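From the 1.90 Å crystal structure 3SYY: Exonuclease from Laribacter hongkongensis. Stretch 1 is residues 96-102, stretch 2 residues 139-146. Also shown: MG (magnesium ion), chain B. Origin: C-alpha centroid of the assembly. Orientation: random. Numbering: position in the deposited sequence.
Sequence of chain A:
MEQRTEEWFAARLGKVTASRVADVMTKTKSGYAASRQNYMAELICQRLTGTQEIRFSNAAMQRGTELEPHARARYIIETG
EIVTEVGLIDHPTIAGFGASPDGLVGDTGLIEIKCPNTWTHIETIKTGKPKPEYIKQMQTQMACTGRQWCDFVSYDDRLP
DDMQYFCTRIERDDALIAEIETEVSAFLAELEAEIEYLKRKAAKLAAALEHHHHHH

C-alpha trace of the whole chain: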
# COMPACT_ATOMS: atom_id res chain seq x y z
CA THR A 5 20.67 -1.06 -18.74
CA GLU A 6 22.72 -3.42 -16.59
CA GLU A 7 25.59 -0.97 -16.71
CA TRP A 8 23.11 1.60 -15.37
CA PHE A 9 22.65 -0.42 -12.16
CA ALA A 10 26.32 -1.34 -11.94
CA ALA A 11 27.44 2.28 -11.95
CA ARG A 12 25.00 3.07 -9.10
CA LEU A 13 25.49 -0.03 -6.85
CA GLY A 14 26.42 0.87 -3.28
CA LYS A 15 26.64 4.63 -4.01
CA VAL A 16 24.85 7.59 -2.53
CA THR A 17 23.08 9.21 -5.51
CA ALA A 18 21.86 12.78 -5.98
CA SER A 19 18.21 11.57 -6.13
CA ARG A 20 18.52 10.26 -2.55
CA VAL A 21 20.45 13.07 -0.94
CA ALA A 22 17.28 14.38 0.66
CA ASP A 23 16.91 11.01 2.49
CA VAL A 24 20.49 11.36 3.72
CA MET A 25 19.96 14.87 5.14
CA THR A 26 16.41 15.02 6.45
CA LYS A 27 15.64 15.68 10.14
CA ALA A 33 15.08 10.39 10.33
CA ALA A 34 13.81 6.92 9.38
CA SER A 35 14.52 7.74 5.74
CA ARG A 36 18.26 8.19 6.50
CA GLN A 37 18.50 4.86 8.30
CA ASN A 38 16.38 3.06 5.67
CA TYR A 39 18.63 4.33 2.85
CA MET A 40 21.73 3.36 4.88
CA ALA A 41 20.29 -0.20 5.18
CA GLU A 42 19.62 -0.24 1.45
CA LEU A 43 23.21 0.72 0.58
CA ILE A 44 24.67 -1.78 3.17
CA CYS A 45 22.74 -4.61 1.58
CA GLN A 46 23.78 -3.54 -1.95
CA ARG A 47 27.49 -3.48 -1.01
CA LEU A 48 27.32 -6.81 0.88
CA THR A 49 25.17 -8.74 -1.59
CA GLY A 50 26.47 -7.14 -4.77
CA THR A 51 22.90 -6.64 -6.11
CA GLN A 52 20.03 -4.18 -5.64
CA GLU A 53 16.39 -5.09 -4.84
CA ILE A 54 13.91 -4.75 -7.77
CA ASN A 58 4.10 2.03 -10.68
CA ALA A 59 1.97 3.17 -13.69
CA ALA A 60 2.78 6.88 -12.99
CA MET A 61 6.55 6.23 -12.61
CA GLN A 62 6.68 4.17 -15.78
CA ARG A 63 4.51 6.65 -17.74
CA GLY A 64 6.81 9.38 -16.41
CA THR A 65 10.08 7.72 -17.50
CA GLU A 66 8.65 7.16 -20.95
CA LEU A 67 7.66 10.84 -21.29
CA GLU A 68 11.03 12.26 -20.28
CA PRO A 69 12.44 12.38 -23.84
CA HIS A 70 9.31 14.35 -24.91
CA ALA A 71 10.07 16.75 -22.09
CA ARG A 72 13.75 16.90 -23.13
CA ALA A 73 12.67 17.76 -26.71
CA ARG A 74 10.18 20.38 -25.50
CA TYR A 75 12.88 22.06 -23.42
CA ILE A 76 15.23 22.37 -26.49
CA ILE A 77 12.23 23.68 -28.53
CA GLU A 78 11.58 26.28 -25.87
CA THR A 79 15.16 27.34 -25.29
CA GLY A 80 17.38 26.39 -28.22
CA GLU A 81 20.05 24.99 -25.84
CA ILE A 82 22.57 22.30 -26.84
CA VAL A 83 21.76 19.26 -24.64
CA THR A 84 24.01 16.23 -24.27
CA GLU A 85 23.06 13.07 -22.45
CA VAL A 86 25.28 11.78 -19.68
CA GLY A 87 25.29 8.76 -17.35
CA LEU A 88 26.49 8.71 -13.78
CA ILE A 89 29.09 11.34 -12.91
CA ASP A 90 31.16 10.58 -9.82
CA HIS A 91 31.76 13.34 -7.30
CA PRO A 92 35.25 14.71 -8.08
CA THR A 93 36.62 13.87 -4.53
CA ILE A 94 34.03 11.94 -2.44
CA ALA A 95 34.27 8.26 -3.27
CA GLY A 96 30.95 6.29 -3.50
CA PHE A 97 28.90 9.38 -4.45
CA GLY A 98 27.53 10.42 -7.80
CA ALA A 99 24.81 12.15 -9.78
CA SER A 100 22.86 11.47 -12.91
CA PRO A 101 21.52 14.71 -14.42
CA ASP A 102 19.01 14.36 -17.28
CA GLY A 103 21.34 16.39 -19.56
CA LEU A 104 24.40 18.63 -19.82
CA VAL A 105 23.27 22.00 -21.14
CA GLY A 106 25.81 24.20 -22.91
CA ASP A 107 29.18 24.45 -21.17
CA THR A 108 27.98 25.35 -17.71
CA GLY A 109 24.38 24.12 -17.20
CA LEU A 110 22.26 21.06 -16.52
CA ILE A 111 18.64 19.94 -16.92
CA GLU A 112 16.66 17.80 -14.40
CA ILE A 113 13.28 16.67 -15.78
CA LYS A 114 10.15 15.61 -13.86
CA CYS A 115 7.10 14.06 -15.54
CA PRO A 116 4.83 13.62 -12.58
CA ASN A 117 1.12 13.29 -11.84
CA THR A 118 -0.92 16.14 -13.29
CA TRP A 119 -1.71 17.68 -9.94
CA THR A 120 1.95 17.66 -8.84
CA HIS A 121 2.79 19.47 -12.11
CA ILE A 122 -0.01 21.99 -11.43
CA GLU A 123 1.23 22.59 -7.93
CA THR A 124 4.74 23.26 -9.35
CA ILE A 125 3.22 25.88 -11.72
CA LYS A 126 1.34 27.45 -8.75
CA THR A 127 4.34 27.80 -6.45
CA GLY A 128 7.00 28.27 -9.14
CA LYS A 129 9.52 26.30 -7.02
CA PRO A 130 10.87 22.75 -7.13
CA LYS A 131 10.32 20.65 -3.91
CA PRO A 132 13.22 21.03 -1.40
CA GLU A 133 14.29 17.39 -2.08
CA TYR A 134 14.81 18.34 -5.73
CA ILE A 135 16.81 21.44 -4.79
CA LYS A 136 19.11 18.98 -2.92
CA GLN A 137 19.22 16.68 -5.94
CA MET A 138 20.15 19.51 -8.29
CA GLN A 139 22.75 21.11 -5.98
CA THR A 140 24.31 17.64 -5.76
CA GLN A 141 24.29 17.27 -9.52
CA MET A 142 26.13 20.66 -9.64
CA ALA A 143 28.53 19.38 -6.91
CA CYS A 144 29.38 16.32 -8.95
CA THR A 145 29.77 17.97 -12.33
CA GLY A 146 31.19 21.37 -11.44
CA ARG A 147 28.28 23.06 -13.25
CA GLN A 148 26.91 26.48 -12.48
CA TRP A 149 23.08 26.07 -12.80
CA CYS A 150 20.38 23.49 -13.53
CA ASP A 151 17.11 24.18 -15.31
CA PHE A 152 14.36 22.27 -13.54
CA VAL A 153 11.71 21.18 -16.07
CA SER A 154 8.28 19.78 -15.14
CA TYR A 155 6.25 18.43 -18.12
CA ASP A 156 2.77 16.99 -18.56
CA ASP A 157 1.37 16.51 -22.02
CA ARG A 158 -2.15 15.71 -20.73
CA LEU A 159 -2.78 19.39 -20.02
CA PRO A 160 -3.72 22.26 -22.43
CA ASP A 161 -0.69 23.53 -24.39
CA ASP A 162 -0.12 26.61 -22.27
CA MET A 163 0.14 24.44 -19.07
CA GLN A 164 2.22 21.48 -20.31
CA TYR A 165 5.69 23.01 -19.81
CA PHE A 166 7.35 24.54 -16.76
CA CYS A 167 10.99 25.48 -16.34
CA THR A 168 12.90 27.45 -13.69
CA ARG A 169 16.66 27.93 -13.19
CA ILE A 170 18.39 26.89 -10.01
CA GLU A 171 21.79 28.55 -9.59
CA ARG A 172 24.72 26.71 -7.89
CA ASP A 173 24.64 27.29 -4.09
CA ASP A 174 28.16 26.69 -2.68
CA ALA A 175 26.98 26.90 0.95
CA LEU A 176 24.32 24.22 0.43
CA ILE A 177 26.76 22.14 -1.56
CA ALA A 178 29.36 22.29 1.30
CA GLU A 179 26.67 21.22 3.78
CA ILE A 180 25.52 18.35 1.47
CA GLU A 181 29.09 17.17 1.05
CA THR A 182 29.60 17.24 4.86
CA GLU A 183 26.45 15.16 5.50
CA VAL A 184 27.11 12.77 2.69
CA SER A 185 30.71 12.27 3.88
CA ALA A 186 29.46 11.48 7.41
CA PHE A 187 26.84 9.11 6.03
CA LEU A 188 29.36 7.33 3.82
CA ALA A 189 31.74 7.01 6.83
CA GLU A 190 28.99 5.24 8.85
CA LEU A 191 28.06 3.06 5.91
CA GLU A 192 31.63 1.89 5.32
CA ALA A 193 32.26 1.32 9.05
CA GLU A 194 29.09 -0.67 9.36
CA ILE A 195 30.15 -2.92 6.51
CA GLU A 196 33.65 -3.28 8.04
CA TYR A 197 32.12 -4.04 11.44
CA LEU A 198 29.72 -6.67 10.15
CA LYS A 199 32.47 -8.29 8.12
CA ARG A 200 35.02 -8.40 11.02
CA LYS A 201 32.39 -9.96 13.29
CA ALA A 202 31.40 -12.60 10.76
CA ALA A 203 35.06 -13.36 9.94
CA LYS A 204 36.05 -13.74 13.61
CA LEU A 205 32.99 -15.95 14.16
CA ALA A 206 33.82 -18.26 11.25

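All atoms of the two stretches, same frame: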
# COMPACT_ATOMS: atom_id res chain seq x y z
N GLY A 96 32.24 6.96 -3.74
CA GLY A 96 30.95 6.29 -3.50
C GLY A 96 29.76 7.24 -3.57
O GLY A 96 28.73 7.04 -2.90
N PHE A 97 29.90 8.30 -4.38
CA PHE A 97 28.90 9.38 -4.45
C PHE A 97 28.87 9.91 -5.87
O PHE A 97 29.92 10.18 -6.47
CB PHE A 97 29.31 10.48 -3.47
CG PHE A 97 28.35 11.68 -3.31
CD1 PHE A 97 28.89 12.93 -2.95
CD2 PHE A 97 26.96 11.58 -3.45
CE1 PHE A 97 28.09 14.07 -2.73
CE2 PHE A 97 26.13 12.71 -3.23
CZ PHE A 97 26.67 13.96 -2.86
N GLY A 98 27.66 10.04 -6.41
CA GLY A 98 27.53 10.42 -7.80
C GLY A 98 26.17 11.00 -8.13
O GLY A 98 25.25 11.05 -7.29
N ALA A 99 26.05 11.46 -9.38
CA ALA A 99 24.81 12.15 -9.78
C ALA A 99 24.53 11.86 -11.24
O ALA A 99 25.45 11.70 -12.04
CB ALA A 99 24.94 13.68 -9.57
N SER A 100 23.24 11.80 -11.57
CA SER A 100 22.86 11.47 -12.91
C SER A 100 21.91 12.56 -13.45
O SER A 100 20.68 12.37 -13.46
CB SER A 100 22.18 10.11 -12.89
OG SER A 100 22.02 9.66 -14.21
N PRO A 101 22.47 13.71 -13.90
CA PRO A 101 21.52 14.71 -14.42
C PRO A 101 20.86 14.19 -15.71
O PRO A 101 21.37 13.27 -16.34
CB PRO A 101 22.39 15.97 -14.65
CG PRO A 101 23.83 15.49 -14.66
CD PRO A 101 23.88 14.15 -13.94
N ASP A 102 19.69 14.74 -16.05
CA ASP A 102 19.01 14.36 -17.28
C ASP A 102 19.63 15.01 -18.54
O ASP A 102 19.26 14.66 -19.65
CB ASP A 102 17.52 14.72 -17.16
CG ASP A 102 16.80 13.82 -16.13
OD1 ASP A 102 17.22 12.67 -15.99
OD2 ASP A 102 15.89 14.28 -15.45
N GLN A 139 21.48 20.56 -6.53
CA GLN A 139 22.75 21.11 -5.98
C GLN A 139 23.80 20.02 -6.00
O GLN A 139 24.96 20.29 -6.30
CB GLN A 139 22.56 21.70 -4.59
CG GLN A 139 21.69 22.99 -4.57
CD GLN A 139 22.36 24.17 -5.36
OE1 GLN A 139 23.55 24.10 -5.73
NE2 GLN A 139 21.57 25.22 -5.65
N THR A 140 23.39 18.78 -5.70
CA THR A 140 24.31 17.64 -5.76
C THR A 140 24.78 17.35 -7.15
O THR A 140 25.95 16.99 -7.37
CB THR A 140 23.64 16.34 -5.23
OG1 THR A 140 23.23 16.56 -3.87
CG2 THR A 140 24.60 15.14 -5.33
N GLN A 141 23.89 17.47 -8.13
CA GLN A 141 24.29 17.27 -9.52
C GLN A 141 25.36 18.33 -9.92
O GLN A 141 26.36 18.00 -10.58
CB GLN A 141 23.08 17.40 -10.45
CG GLN A 141 22.19 16.20 -10.52
CD GLN A 141 20.79 16.56 -11.08
OE1 GLN A 141 19.93 15.69 -11.24
NE2 GLN A 141 20.59 17.83 -11.39
N MET A 142 25.15 19.56 -9.46
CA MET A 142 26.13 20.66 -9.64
C MET A 142 27.47 20.38 -8.91
O MET A 142 28.56 20.54 -9.50
CB MET A 142 25.52 21.99 -9.22
CG MET A 142 24.55 22.47 -10.31
SD MET A 142 23.83 24.08 -10.03
CE MET A 142 22.35 23.78 -9.08
N ALA A 143 27.37 19.87 -7.68
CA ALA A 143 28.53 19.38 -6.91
C ALA A 143 29.34 18.37 -7.67
O ALA A 143 30.59 18.51 -7.77
CB ALA A 143 28.11 18.82 -5.59
N CYS A 144 28.67 17.36 -8.22
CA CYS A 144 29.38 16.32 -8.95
C CYS A 144 29.99 16.72 -10.28
O CYS A 144 31.03 16.17 -10.68
CB CYS A 144 28.51 15.10 -9.15
SG CYS A 144 28.10 14.25 -7.58
N THR A 145 29.35 17.66 -10.98
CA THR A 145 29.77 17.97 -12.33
C THR A 145 30.58 19.24 -12.41
O THR A 145 31.14 19.50 -13.46
CB THR A 145 28.57 18.22 -13.28
OG1 THR A 145 27.69 19.18 -12.67
CG2 THR A 145 27.85 16.90 -13.65
N GLY A 146 30.56 20.05 -11.37
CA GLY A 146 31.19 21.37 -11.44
C GLY A 146 30.36 22.42 -12.18
O GLY A 146 30.83 23.54 -12.45
MG MG B . 14.53 13.22 -13.79
O HOH W 1 15.18 11.33 -14.85
O HOH W 2 13.32 12.15 -12.08

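The contact between the two stretches is a buried, side-chain-mediated packing of a short β-strand, Phe97 to Ala99, and the loop after it against one flank of a helix, with no hydrogen bond passing between them. The strand runs across the helix rather than along it: their N-to-C directions differ by 108°, and the axes approach to 7.4 Å. At the closest pairing of the backbones, Ala99 presents only a methyl group to the helix. Its CA is 5.2 Å from the CA of Gln141, and its CB points toward the helix, lying 3.6 Å from Gln141 CA and 3.8 Å from both Gln141 CG and Cys144 SG. The methyl group thus rests almost directly on the helix backbone.

Before Ala99, the CA-to-CB bond of Phe97 points sideways to the helix, but with chi1 in t the ring reaches it, and CZ meets Thr140 CG2 at 3.4 Å. Cys144 SG lies 4.8 Å from the centroid of the same ring, a sulfur–aromatic contact in which the polarizable sulfur and ring favour dispersion. The sulfur also approaches the strand backbone, 3.8 Å from Gly98 C. Beyond the strand, the Pro101 ring packs against the side chain of Gln141, and its CG makes a looser contact with Thr145 CG2 at 4.4 Å.

Backbone hydrogen bonds within the helix include Cys144 N to Thr140 O (2.9 Å) and Thr145 N to Gln141 O (3.0 Å). Thr145 OG1 also donates to Gln141 O (2.7 Å), tying its hydroxyl to the preceding turn. After it, Gly146 adopts positive phi as the chain leaves the helix. At the other stretch's end, Asp102 turns to different chemistry: its OD2 binds the magnesium ion, MG, at 2.4 Å, and its OD1 accepts a hydrogen bond from a metal-bound water, whose O is 2.7 Å away.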